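Side-chain contacts in muconate cycloisomerase (Azorhizobium caulinodans, PDB 3MY9), which belongs to the enolase superfamily, joining an alpha+beta N-terminal domain to a TIM-barrel-like domain that holds a magnesium ion: residues 209-214 with 220-225; 40-45 with 109-114; 149-154 with 185-190; 255-260 with 283-288; 341-344 with 349-352. All coordinates share one frame; numbering follows the deposited sequence.

Overall arrangement
Four of the five contacts lie in the barrel-like C-terminal domain; contact 2 belongs to the N-terminal domain. Contact 1 reaches the metal site directly, because Glu223 binds a magnesium ion together with Asp248. Contacts 3 and 4 each join neighbouring helices on the outside of the barrel, and contact 3 comes within about 5 Å of contact 1 at nearest atoms, with centres 19 Å apart. In contact 4, the side chain of Leu285 is about 14 Å from that same magnesium ion. Contacts 1 and 5 reach the same sheet, yet their centres are 31 Å apart. The longest separation, 44 Å between centres, divides contact 2 from contact 3.

Contact 1: residues 209-214 with 220-225; sequences KILRDV and TFIEQP. With MG (magnesium ion), chain C.
Glu223 OE2 binds the magnesium ion at 2.2 Å, one residue along the chain from Ile222, which turns the other way and packs on Leu211 and Val214 of the helix. Four waters and Asp248 OD2 join OE2 around the metal. CG of Glu223 is anti to the backbone N (chi1 174°), and the extended chain beyond it carries the carboxylate out to the ion. OE1 makes a salt bridge with Lys166 and also lies close to Asp197 OD1.

The side chains that meet across the contact are all apolar. Leu211 splits its tip over two partners: CD2 touches Ile222 CG2 at 4.0 Å and Pro225 CB at 4.0 Å, while CD1 comes to 4.1 Å from Pro225 CG. The Leu211 side chain crosses that of Pro225 at about a right angle. One turn on, Val214 CG2 rests 3.9 Å from Ile222 CD1, so the two branches of Ile222 serve different helix residues. Helix 207-215 and strand 222-223 belong to one beta-alpha-beta unit of the barrel. The strand thus has two chemically distinct sides, with apolar packing against the helix and a charged, hydrated metal site beyond it.

Contact 2: residues 40-45 with 109-114; sequences LEVTSA and EMALLD
Val42 starts its contact with Ala111 already at CB, which lies 4.2 Å from the Ala111 CB. From there the side chain forks. CG2, beside the backbone N, makes the closer touch, 3.7 Å from Ala111 CB. CG1, anti to that N (chi1 -174°), heads for the next helix residue and comes to 4.3 Å from Leu112 CD1. Ala111 therefore sits against one branch and Leu112 reaches in to the other. Having only a methyl, Ala111 brings the two backbones close: the CA atoms of Val42 and Ala111 are 6.3 Å apart.

This is strand-on-helix packing inside the N-terminal domain of the enolase superfamily, where helix 102-120 lies against the antiparallel sheet. Strand 35-44 runs between strands 8-21 and 49-54, and its segment here passes the helix axis at 8.4 Å with an angle of 39° between their directions. Two residues back along the strand, on the same side, Leu40 lays CD2 4.4 Å from the Ala111 CB, a looser touch. Val42 and Leu40 also lean on Ile11 of strand 8-21. Between them Glu41 starts off away from the helix and makes a salt bridge with Arg12.

The helix has polar ties beyond this patch. Asp114 OD2 accepts a hydrogen bond from Trp51 N of the sheet, and Glu109 accepts bonds from the backbone N atoms of Leu279 and Met280, at the start of barrel helix 279-292.

Contact 3: residues 149-154 with 185-190; sequences ADLERM and RGEFGE
An aromatic side chain wedged against a neighbouring helix makes this contact: Phe188, in the last turn of helix 174-188, packs on Met154 and Leu151 of helix 147-157. Both are outer helices of the TIM-type barrel, consecutive along the chain, with strand 164-168 between them. The ring meets Met154 obliquely. CZ of Phe188 lies 3.8 Å from Met154 CB, and a bend at the thioether (chi3 74°) brings Met154 CE to 3.8 Å from Phe188 CE2. The sulfur also makes a Met-aromatic contact, SD standing 5.4 Å from the ring centroid and 51° off the ring normal. Leu151 adds CD1, 4.2 Å from the same Phe188 CE2.

One ring face is covered from within its own helix, where Glu187 CG sits over the centre of the ring. The carboxylate of Glu187 goes on to a salt bridge with Arg155, on the partner helix just past the contact, so a charge pair flanks the apolar patch. Gly189 is the first residue to leave helical backbone angles, with a positive phi (53°). Arg185 NH1 gives Gly189 O a bent hydrogen bond of 2.9 Å, with that oxygen out of the guanidinium plane, and the same NH1 also serves Ile192 O.

Contact 4: residues 255-260 with 283-288; sequences VDLMEV and QSLMAI
Apolar packing does the work here, led by Leu257 and Ile288. Leu257 CD2 reaches 3.7 Å from both Ile288 CB and Leu285 CD2, entering between the two residues of the other helix. Its CG stands anti to the backbone N (chi1 178°), and CD2 lies 3.3 Å from the carbonyl O of Leu285, a tight methyl-to-carbonyl approach. The Leu257 and Ile288 side chains lie alongside, running in opposite senses.

Sulfur makes the second group. The Met258 chain turns at chi2 (-65°), which brings SD to 3.6 Å from Ile288 CG2; CE lies 3.9 Å from the same methyl. Ile288 CG2 is thus shared by Met258 and Leu257.

Polar and intersubunit ties lie around the patch. Met258 also packs on Thr291 of a neighbouring subunit, and Glu259 makes a salt bridge with Arg263 of yet another subunit. Within the chain, Asp256 pairs with Arg228.

The two helix segments run nearly parallel, 10° between their directions and 9.9 Å between axes. Leu257 and Leu285 both rest on Ile269 of strand 268-270, the usual arrangement of adjacent outer helices on a TIM-type barrel.

Contact 5: residues 341-344 with 349-352; sequences ERIA and HVIV
Ile351 N donates a nearly straight hydrogen bond of 2.7 Å to Ala344 O, with an N-H...O angle of 175°. The bond lies at the open end of a small beta hairpin: the short strands 345-346 and 349-351 pair antiparallel at one end of the barrel sheet. Strand 349-351 in turn pairs with strand 135-142, where Val350 is backbone hydrogen-bonded to Ile136.

On the side of helix 305-316, Val350 is buried. Ile343 CG2, the branch anti to the backbone N, lies 3.7 Å from Val350 CG1, the two side chains crossing at a slant. That Ile343 methyl also lies 4.0 Å from the carbonyl O of Ile351. Helix 305-316 covers this side, with Leu308 against Ile343 and Thr312 against Val350.

Ala344 and Ile351 meet nearer the surface. Ala344 CB sits 4.3 Å from Ile351 CG1, a loose apolar touch. Farther along Ile351, CD1 lies in the plane of the His349 ring, at its edge. Back on the loop, Arg342 NH1 is held by Leu334 O. The Ala344 carbonyl that accepts the Ile351 bond is flanked as well by carbon: Val350 CA stands 3.6 Å from Ala344 O, and Ile351 CG1 lies 3.5 Å from it.

Contact 1: residues 209-214 with 220-225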
# COMPACT_ATOMS: atom_id res chain seq x y z
N LYS A 209 1.51 26.97 -1.15
CA LYS A 209 0.95 28.27 -0.76
C LYS A 209 0.56 29.08 -2.01
O LYS A 209 -0.44 29.76 -2.01
CB LYS A 209 1.90 29.11 0.10
CG LYS A 209 2.12 28.64 1.59
CD LYS A 209 0.89 28.87 2.52
CE LYS A 209 1.25 28.65 4.02
NZ LYS A 209 0.07 28.87 4.95
N ILE A 210 1.38 29.01 -3.06
CA ILE A 210 1.09 29.71 -4.32
C ILE A 210 -0.20 29.15 -4.92
O ILE A 210 -1.12 29.90 -5.25
CB ILE A 210 2.24 29.56 -5.36
CG1 ILE A 210 3.56 30.13 -4.82
CG2 ILE A 210 1.87 30.17 -6.69
CD1 ILE A 210 3.55 31.58 -4.58
N LEU A 211 -0.23 27.84 -5.09
CA LEU A 211 -1.37 27.15 -5.70
C LEU A 211 -2.67 27.30 -4.90
O LEU A 211 -3.74 27.44 -5.50
CB LEU A 211 -1.06 25.67 -5.92
CG LEU A 211 0.10 25.38 -6.91
CD1 LEU A 211 0.43 23.89 -6.92
CD2 LEU A 211 -0.32 25.89 -8.33
N ARG A 212 -2.56 27.27 -3.57
CA ARG A 212 -3.72 27.46 -2.73
C ARG A 212 -4.30 28.85 -2.89
O ARG A 212 -5.56 28.99 -2.92
CB ARG A 212 -3.46 27.14 -1.25
CG ARG A 212 -4.76 27.13 -0.39
CD ARG A 212 -4.43 26.81 1.10
NE ARG A 212 -3.78 25.51 1.21
CZ ARG A 212 -4.41 24.34 1.18
NH1 ARG A 212 -5.73 24.28 1.08
NH2 ARG A 212 -3.71 23.21 1.33
N ASP A 213 -3.44 29.85 -3.05
CA ASP A 213 -3.92 31.21 -3.27
C ASP A 213 -4.74 31.32 -4.59
O ASP A 213 -5.80 31.97 -4.63
CB ASP A 213 -2.76 32.20 -3.31
CG ASP A 213 -2.10 32.45 -1.93
OD1 ASP A 213 -2.65 32.04 -0.89
OD2 ASP A 213 -0.99 33.03 -1.92
N VAL A 214 -4.25 30.71 -5.67
CA VAL A 214 -4.92 30.89 -6.96
C VAL A 214 -6.13 29.93 -7.06
O VAL A 214 -7.09 30.21 -7.76
CB VAL A 214 -3.98 30.76 -8.15
CG1 VAL A 214 -2.82 31.81 -8.06
CG2 VAL A 214 -3.49 29.38 -8.29
N THR A 220 -10.71 26.81 -13.94
CA THR A 220 -11.16 25.52 -14.49
C THR A 220 -10.09 24.48 -14.35
O THR A 220 -10.39 23.35 -14.05
CB THR A 220 -11.62 25.70 -15.95
OG1 THR A 220 -12.74 26.57 -15.92
CG2 THR A 220 -12.02 24.35 -16.63
N PHE A 221 -8.83 24.84 -14.57
CA PHE A 221 -7.73 23.95 -14.22
C PHE A 221 -6.46 24.74 -14.07
O PHE A 221 -6.36 25.88 -14.51
CB PHE A 221 -7.56 22.78 -15.23
CG PHE A 221 -7.19 23.18 -16.68
CD1 PHE A 221 -5.96 23.75 -16.99
CD2 PHE A 221 -8.06 22.87 -17.73
CE1 PHE A 221 -5.61 24.07 -18.31
CE2 PHE A 221 -7.73 23.19 -19.06
CZ PHE A 221 -6.52 23.80 -19.36
N ILE A 222 -5.47 24.12 -13.45
CA ILE A 222 -4.12 24.68 -13.33
C ILE A 222 -3.17 23.73 -14.06
O ILE A 222 -3.15 22.53 -13.78
CB ILE A 222 -3.71 24.81 -11.88
CG1 ILE A 222 -4.64 25.82 -11.15
CG2 ILE A 222 -2.26 25.22 -11.77
CD1 ILE A 222 -4.46 25.82 -9.66
N GLU A 223 -2.45 24.25 -15.05
CA GLU A 223 -1.59 23.39 -15.89
C GLU A 223 -0.17 23.24 -15.37
O GLU A 223 0.52 24.23 -15.12
CB GLU A 223 -1.59 23.91 -17.34
CG GLU A 223 -0.62 23.18 -18.28
CD GLU A 223 -0.89 23.47 -19.77
OE1 GLU A 223 -1.87 24.18 -20.10
OE2 GLU A 223 -0.10 23.01 -20.61
N GLN A 224 0.23 21.98 -15.20
CA GLN A 224 1.59 21.53 -14.93
C GLN A 224 2.44 22.57 -14.17
O GLN A 224 3.38 23.15 -14.71
CB GLN A 224 2.26 21.13 -16.28
CG GLN A 224 3.55 20.35 -16.20
CD GLN A 224 3.31 18.87 -15.84
OE1 GLN A 224 2.40 18.25 -16.37
NE2 GLN A 224 4.12 18.32 -14.93
N PRO A 225 2.14 22.76 -12.88
CA PRO A 225 2.86 23.78 -12.14
C PRO A 225 4.35 23.47 -11.91
O PRO A 225 5.13 24.40 -11.77
CB PRO A 225 2.09 23.88 -10.81
CG PRO A 225 1.29 22.56 -10.71
CD PRO A 225 0.98 22.22 -12.14
MG MG C . 1.97 23.23 -21.28
O HOH W 1 3.88 23.22 -22.03
O HOH W 2 2.98 22.78 -19.45
O HOH W 3 2.29 25.18 -20.74
O HOH W 4 1.41 23.98 -23.35

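Contact 2: residues 40-45 with 109-114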
# COMPACT_ATOMS: atom_id res chain seq x y z
N LEU A 40 5.09 16.42 -46.20
CA LEU A 40 5.17 15.16 -46.92
C LEU A 40 3.97 15.06 -47.83
O LEU A 40 2.84 15.26 -47.39
CB LEU A 40 5.15 13.99 -45.92
CG LEU A 40 4.99 12.56 -46.46
CD1 LEU A 40 6.30 12.02 -47.00
CD2 LEU A 40 4.44 11.65 -45.34
N GLU A 41 4.20 14.77 -49.10
CA GLU A 41 3.12 14.54 -50.04
C GLU A 41 3.17 13.08 -50.45
O GLU A 41 4.18 12.62 -50.98
CB GLU A 41 3.28 15.43 -51.28
CG GLU A 41 2.13 15.31 -52.29
CD GLU A 41 2.53 15.69 -53.71
OE1 GLU A 41 3.64 15.33 -54.14
OE2 GLU A 41 1.71 16.33 -54.42
N VAL A 42 2.08 12.37 -50.22
CA VAL A 42 2.00 10.97 -50.64
C VAL A 42 1.02 10.83 -51.78
O VAL A 42 -0.01 11.50 -51.80
CB VAL A 42 1.63 10.06 -49.46
CG1 VAL A 42 1.71 8.59 -49.90
CG2 VAL A 42 2.55 10.32 -48.30
N THR A 43 1.35 9.98 -52.74
CA THR A 43 0.53 9.79 -53.93
C THR A 43 0.26 8.31 -54.17
O THR A 43 1.19 7.51 -54.24
CB THR A 43 1.23 10.39 -55.17
OG1 THR A 43 1.72 11.71 -54.85
CG2 THR A 43 0.26 10.44 -56.35
N SER A 44 -1.01 7.94 -54.30
CA SER A 44 -1.39 6.53 -54.50
C SER A 44 -1.22 6.08 -55.94
O SER A 44 -1.09 6.90 -56.85
CB SER A 44 -2.85 6.31 -54.11
OG SER A 44 -3.69 6.89 -55.10
N ALA A 45 -1.27 4.76 -56.13
CA ALA A 45 -1.21 4.14 -57.47
C ALA A 45 -2.41 4.50 -58.35
O ALA A 45 -2.34 4.36 -59.57
CB ALA A 45 -1.09 2.61 -57.35
N GLU A 109 0.86 8.91 -41.30
CA GLU A 109 -0.52 8.52 -40.94
C GLU A 109 -1.53 9.55 -41.45
O GLU A 109 -2.52 9.21 -42.11
CB GLU A 109 -0.62 8.41 -39.42
CG GLU A 109 -1.97 7.94 -38.89
CD GLU A 109 -2.14 8.24 -37.42
OE1 GLU A 109 -1.77 9.35 -37.00
OE2 GLU A 109 -2.64 7.36 -36.67
N MET A 110 -1.28 10.80 -41.12
CA MET A 110 -2.06 11.96 -41.60
C MET A 110 -2.34 11.86 -43.13
O MET A 110 -3.49 11.91 -43.59
CB MET A 110 -1.20 13.19 -41.32
CG MET A 110 -1.86 14.50 -41.14
SD MET A 110 -0.61 15.70 -40.62
CE MET A 110 -0.18 15.10 -39.02
N ALA A 111 -1.27 11.71 -43.90
CA ALA A 111 -1.35 11.68 -45.35
C ALA A 111 -2.13 10.47 -45.85
O ALA A 111 -2.93 10.58 -46.79
CB ALA A 111 0.05 11.71 -45.94
N LEU A 112 -1.93 9.30 -45.24
CA LEU A 112 -2.65 8.09 -45.68
C LEU A 112 -4.13 8.20 -45.38
O LEU A 112 -4.95 7.72 -46.17
CB LEU A 112 -2.11 6.83 -44.99
CG LEU A 112 -1.02 6.06 -45.72
CD1 LEU A 112 0.08 6.97 -46.22
CD2 LEU A 112 -0.49 5.00 -44.76
N LEU A 113 -4.47 8.80 -44.24
CA LEU A 113 -5.87 9.06 -43.90
C LEU A 113 -6.49 10.13 -44.81
O LEU A 113 -7.67 10.03 -45.14
CB LEU A 113 -6.00 9.43 -42.41
CG LEU A 113 -5.55 8.37 -41.41
CD1 LEU A 113 -5.69 8.80 -39.93
CD2 LEU A 113 -6.32 7.06 -41.65
N ASP A 114 -5.69 11.12 -45.23
CA ASP A 114 -6.12 12.13 -46.21
C ASP A 114 -6.50 11.44 -47.54
O ASP A 114 -7.60 11.64 -48.06
CB ASP A 114 -4.97 13.13 -46.42
CG ASP A 114 -5.41 14.44 -47.10
OD1 ASP A 114 -6.61 14.81 -47.09
OD2 ASP A 114 -4.51 15.13 -47.62

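Contact 3: residues 149-154 with 185-190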
# COMPACT_ATOMS: atom_id res chain seq x y z
N ALA A 149 -3.76 46.26 -21.05
CA ALA A 149 -3.89 45.90 -22.47
C ALA A 149 -4.72 44.62 -22.62
O ALA A 149 -5.60 44.55 -23.47
CB ALA A 149 -2.51 45.70 -23.11
N ASP A 150 -4.44 43.64 -21.78
CA ASP A 150 -5.14 42.37 -21.81
C ASP A 150 -6.60 42.50 -21.37
O ASP A 150 -7.48 41.84 -21.94
CB ASP A 150 -4.42 41.31 -20.95
CG ASP A 150 -3.51 40.40 -21.76
OD1 ASP A 150 -3.58 40.43 -23.00
OD2 ASP A 150 -2.73 39.63 -21.14
N LEU A 151 -6.85 43.33 -20.36
CA LEU A 151 -8.20 43.56 -19.85
C LEU A 151 -9.13 44.12 -20.93
O LEU A 151 -10.30 43.76 -21.00
CB LEU A 151 -8.17 44.51 -18.64
CG LEU A 151 -9.48 44.81 -17.91
CD1 LEU A 151 -10.19 43.52 -17.53
CD2 LEU A 151 -9.28 45.73 -16.65
N GLU A 152 -8.61 45.03 -21.76
CA GLU A 152 -9.42 45.61 -22.81
C GLU A 152 -9.71 44.57 -23.88
O GLU A 152 -10.83 44.49 -24.38
CB GLU A 152 -8.76 46.87 -23.40
CG GLU A 152 -8.82 48.05 -22.44
CD GLU A 152 -10.22 48.67 -22.32
OE1 GLU A 152 -10.90 48.88 -23.36
OE2 GLU A 152 -10.64 48.96 -21.18
N ARG A 153 -8.71 43.75 -24.21
CA ARG A 153 -8.93 42.61 -25.12
C ARG A 153 -10.08 41.72 -24.62
O ARG A 153 -11.02 41.44 -25.36
CB ARG A 153 -7.67 41.77 -25.29
CG ARG A 153 -6.58 42.50 -26.01
CD ARG A 153 -5.35 41.67 -26.23
NE ARG A 153 -4.20 42.51 -26.55
CZ ARG A 153 -2.98 42.07 -26.88
NH1 ARG A 153 -2.71 40.77 -26.94
NH2 ARG A 153 -2.03 42.96 -27.16
N MET A 154 -10.03 41.34 -23.35
CA MET A 154 -11.10 40.54 -22.74
C MET A 154 -12.43 41.28 -22.82
O MET A 154 -13.47 40.68 -23.11
CB MET A 154 -10.77 40.23 -21.26
CG MET A 154 -9.59 39.29 -21.10
SD MET A 154 -9.11 38.92 -19.39
CE MET A 154 -10.48 37.84 -19.02
N ARG A 185 -12.10 38.17 -11.91
CA ARG A 185 -13.31 37.57 -11.34
C ARG A 185 -14.33 38.66 -10.96
O ARG A 185 -15.53 38.43 -11.10
CB ARG A 185 -12.99 36.66 -10.13
CG ARG A 185 -12.38 35.28 -10.49
CD ARG A 185 -13.16 34.55 -11.56
NE ARG A 185 -12.78 33.14 -11.65
CZ ARG A 185 -13.11 32.31 -12.64
NH1 ARG A 185 -13.87 32.71 -13.67
NH2 ARG A 185 -12.70 31.05 -12.59
N GLY A 186 -13.87 39.83 -10.54
CA GLY A 186 -14.77 40.96 -10.22
C GLY A 186 -15.64 41.45 -11.39
O GLY A 186 -16.81 41.79 -11.22
N GLU A 187 -15.08 41.50 -12.59
CA GLU A 187 -15.85 41.93 -13.75
C GLU A 187 -16.64 40.82 -14.43
O GLU A 187 -17.80 41.02 -14.84
CB GLU A 187 -14.92 42.53 -14.80
CG GLU A 187 -15.71 43.03 -16.04
CD GLU A 187 -15.08 44.23 -16.68
OE1 GLU A 187 -15.67 44.76 -17.67
OE2 GLU A 187 -14.02 44.66 -16.17
N PHE A 188 -16.00 39.67 -14.58
CA PHE A 188 -16.51 38.61 -15.42
C PHE A 188 -17.17 37.46 -14.67
O PHE A 188 -17.97 36.74 -15.23
CB PHE A 188 -15.38 38.07 -16.29
CG PHE A 188 -14.81 39.09 -17.26
CD1 PHE A 188 -15.56 39.51 -18.36
CD2 PHE A 188 -13.53 39.59 -17.10
CE1 PHE A 188 -15.03 40.44 -19.24
CE2 PHE A 188 -13.00 40.49 -17.99
CZ PHE A 188 -13.74 40.93 -19.05
N GLY A 189 -16.80 37.27 -13.39
CA GLY A 189 -17.33 36.17 -12.61
C GLY A 189 -17.14 34.87 -13.35
O GLY A 189 -16.03 34.58 -13.80
N GLU A 190 -18.21 34.09 -13.50
CA GLU A 190 -18.16 32.80 -14.19
C GLU A 190 -18.52 32.89 -15.67
O GLU A 190 -18.68 31.87 -16.35
CB GLU A 190 -19.10 31.78 -13.51
CG GLU A 190 -18.73 31.40 -12.06
CD GLU A 190 -19.96 30.93 -11.26
OE1 GLU A 190 -20.57 29.90 -11.66
OE2 GLU A 190 -20.30 31.59 -10.23

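Contact 4: residues 255-260 with 283-288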
# COMPACT_ATOMS: atom_id res chain seq x y z
N VAL A 255 1.57 5.15 -21.84
CA VAL A 255 2.32 4.69 -20.69
C VAL A 255 2.35 5.71 -19.53
O VAL A 255 2.14 5.35 -18.37
CB VAL A 255 3.77 4.32 -21.06
CG1 VAL A 255 4.53 3.93 -19.81
CG2 VAL A 255 3.80 3.20 -22.10
N ASP A 256 2.63 6.98 -19.84
CA ASP A 256 2.64 8.01 -18.82
C ASP A 256 1.23 8.07 -18.19
O ASP A 256 1.09 8.22 -16.99
CB ASP A 256 2.99 9.42 -19.38
CG ASP A 256 4.41 9.52 -19.92
OD1 ASP A 256 5.28 8.70 -19.59
OD2 ASP A 256 4.68 10.48 -20.68
N LEU A 257 0.21 7.99 -19.02
CA LEU A 257 -1.14 8.18 -18.55
C LEU A 257 -1.49 7.08 -17.55
O LEU A 257 -2.01 7.39 -16.49
CB LEU A 257 -2.15 8.22 -19.70
CG LEU A 257 -3.63 8.36 -19.29
CD1 LEU A 257 -3.88 9.64 -18.48
CD2 LEU A 257 -4.49 8.32 -20.53
N MET A 258 -1.16 5.83 -17.83
CA MET A 258 -1.41 4.76 -16.85
C MET A 258 -0.75 5.02 -15.50
O MET A 258 -1.32 4.71 -14.45
CB MET A 258 -1.04 3.36 -17.37
CG MET A 258 -2.04 2.82 -18.43
SD MET A 258 -3.79 2.46 -17.97
CE MET A 258 -4.08 3.28 -16.44
N GLU A 259 0.44 5.61 -15.51
CA GLU A 259 1.11 5.96 -14.25
C GLU A 259 0.46 7.17 -13.57
O GLU A 259 0.36 7.22 -12.35
CB GLU A 259 2.59 6.19 -14.49
CG GLU A 259 3.39 6.27 -13.21
CD GLU A 259 3.40 4.95 -12.41
OE1 GLU A 259 3.32 3.84 -12.98
OE2 GLU A 259 3.50 5.05 -11.17
N VAL A 260 0.04 8.15 -14.36
CA VAL A 260 -0.67 9.29 -13.83
C VAL A 260 -1.96 8.80 -13.13
O VAL A 260 -2.28 9.26 -12.04
CB VAL A 260 -0.95 10.34 -14.94
CG1 VAL A 260 -1.99 11.37 -14.54
CG2 VAL A 260 0.38 11.02 -15.38
N GLN A 283 -6.36 8.66 -29.78
CA GLN A 283 -7.67 8.10 -29.41
C GLN A 283 -7.52 6.91 -28.45
O GLN A 283 -8.38 6.69 -27.61
CB GLN A 283 -8.45 7.68 -30.64
CG GLN A 283 -9.00 8.84 -31.47
CD GLN A 283 -10.15 8.41 -32.38
OE1 GLN A 283 -10.09 7.34 -32.99
NE2 GLN A 283 -11.20 9.24 -32.47
N SER A 284 -6.44 6.14 -28.56
CA SER A 284 -6.20 5.06 -27.60
C SER A 284 -5.93 5.65 -26.21
O SER A 284 -6.45 5.17 -25.21
CB SER A 284 -4.99 4.21 -28.02
OG SER A 284 -5.23 3.60 -29.26
N LEU A 285 -5.09 6.70 -26.19
CA LEU A 285 -4.79 7.44 -24.99
C LEU A 285 -6.09 7.92 -24.34
O LEU A 285 -6.33 7.70 -23.14
CB LEU A 285 -3.91 8.65 -25.34
CG LEU A 285 -3.39 9.53 -24.20
CD1 LEU A 285 -2.33 10.48 -24.71
CD2 LEU A 285 -4.52 10.33 -23.64
N MET A 286 -6.95 8.54 -25.13
CA MET A 286 -8.23 9.03 -24.60
C MET A 286 -9.23 7.91 -24.16
O MET A 286 -10.05 8.15 -23.28
CB MET A 286 -8.84 10.04 -25.54
CG MET A 286 -8.05 11.38 -25.53
SD MET A 286 -7.80 12.12 -23.90
CE MET A 286 -9.47 12.36 -23.45
N ALA A 287 -9.11 6.68 -24.65
CA ALA A 287 -9.94 5.59 -24.11
C ALA A 287 -9.58 5.30 -22.65
O ALA A 287 -10.45 5.03 -21.83
CB ALA A 287 -9.77 4.33 -24.93
N ILE A 288 -8.28 5.34 -22.35
CA ILE A 288 -7.81 5.17 -21.00
C ILE A 288 -8.32 6.31 -20.11
O ILE A 288 -8.84 6.07 -19.02
CB ILE A 288 -6.29 5.13 -20.91
CG1 ILE A 288 -5.73 3.93 -21.66
CG2 ILE A 288 -5.86 5.07 -19.44
CD1 ILE A 288 -4.29 4.06 -21.97

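Contact 5: residues 341-344 with 349-352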
# COMPACT_ATOMS: atom_id res chain seq x y z
N GLU A 341 -7.02 27.52 -48.73
CA GLU A 341 -7.83 28.21 -47.71
C GLU A 341 -7.45 27.81 -46.28
O GLU A 341 -7.26 26.64 -45.98
CB GLU A 341 -9.32 27.94 -47.90
CG GLU A 341 -9.88 28.66 -49.10
CD GLU A 341 -11.40 28.58 -49.20
OE1 GLU A 341 -12.00 29.57 -49.70
OE2 GLU A 341 -11.97 27.52 -48.80
N ARG A 342 -7.39 28.82 -45.42
CA ARG A 342 -7.00 28.63 -44.03
C ARG A 342 -8.07 27.91 -43.21
O ARG A 342 -9.26 28.07 -43.47
CB ARG A 342 -6.73 29.99 -43.39
CG ARG A 342 -5.51 30.73 -43.93
CD ARG A 342 -4.21 30.26 -43.25
NE ARG A 342 -3.21 31.33 -43.25
CZ ARG A 342 -2.65 31.87 -42.17
NH1 ARG A 342 -1.77 32.86 -42.33
NH2 ARG A 342 -2.94 31.44 -40.94
N ILE A 343 -7.64 27.12 -42.22
CA ILE A 343 -8.55 26.66 -41.17
C ILE A 343 -9.02 27.90 -40.43
O ILE A 343 -8.21 28.76 -40.08
CB ILE A 343 -7.87 25.72 -40.13
CG1 ILE A 343 -7.46 24.40 -40.79
CG2 ILE A 343 -8.82 25.46 -38.97
CD1 ILE A 343 -8.25 23.18 -40.27
N ALA A 344 -10.32 27.98 -40.19
CA ALA A 344 -10.95 29.20 -39.69
C ALA A 344 -11.26 29.08 -38.21
O ALA A 344 -11.66 28.02 -37.74
CB ALA A 344 -12.22 29.48 -40.45
N HIS A 349 -13.83 29.85 -31.17
CA HIS A 349 -13.79 28.43 -31.54
C HIS A 349 -13.21 28.23 -32.92
O HIS A 349 -13.42 29.04 -33.81
CB HIS A 349 -15.18 27.79 -31.45
CG HIS A 349 -16.23 28.48 -32.26
ND1 HIS A 349 -17.19 29.30 -31.70
CD2 HIS A 349 -16.49 28.45 -33.59
CE1 HIS A 349 -17.98 29.76 -32.65
NE2 HIS A 349 -17.58 29.26 -33.81
N VAL A 350 -12.48 27.12 -33.09
CA VAL A 350 -12.03 26.70 -34.41
C VAL A 350 -13.18 26.02 -35.15
O VAL A 350 -13.93 25.25 -34.56
CB VAL A 350 -10.85 25.68 -34.29
CG1 VAL A 350 -10.49 25.11 -35.65
CG2 VAL A 350 -9.65 26.32 -33.64
N ILE A 351 -13.32 26.29 -36.45
CA ILE A 351 -14.36 25.65 -37.26
C ILE A 351 -13.71 24.43 -37.86
O ILE A 351 -12.64 24.54 -38.46
CB ILE A 351 -14.88 26.56 -38.36
CG1 ILE A 351 -15.20 27.94 -37.79
CG2 ILE A 351 -16.14 25.94 -39.03
CD1 ILE A 351 -16.27 27.89 -36.76
N VAL A 352 -14.30 23.25 -37.61
CA VAL A 352 -13.71 22.01 -38.10
C VAL A 352 -13.97 21.98 -39.60
O VAL A 352 -15.14 22.00 -40.02
CB VAL A 352 -14.26 20.73 -37.39
CG1 VAL A 352 -13.65 19.47 -37.99
CG2 VAL A 352 -13.97 20.76 -35.89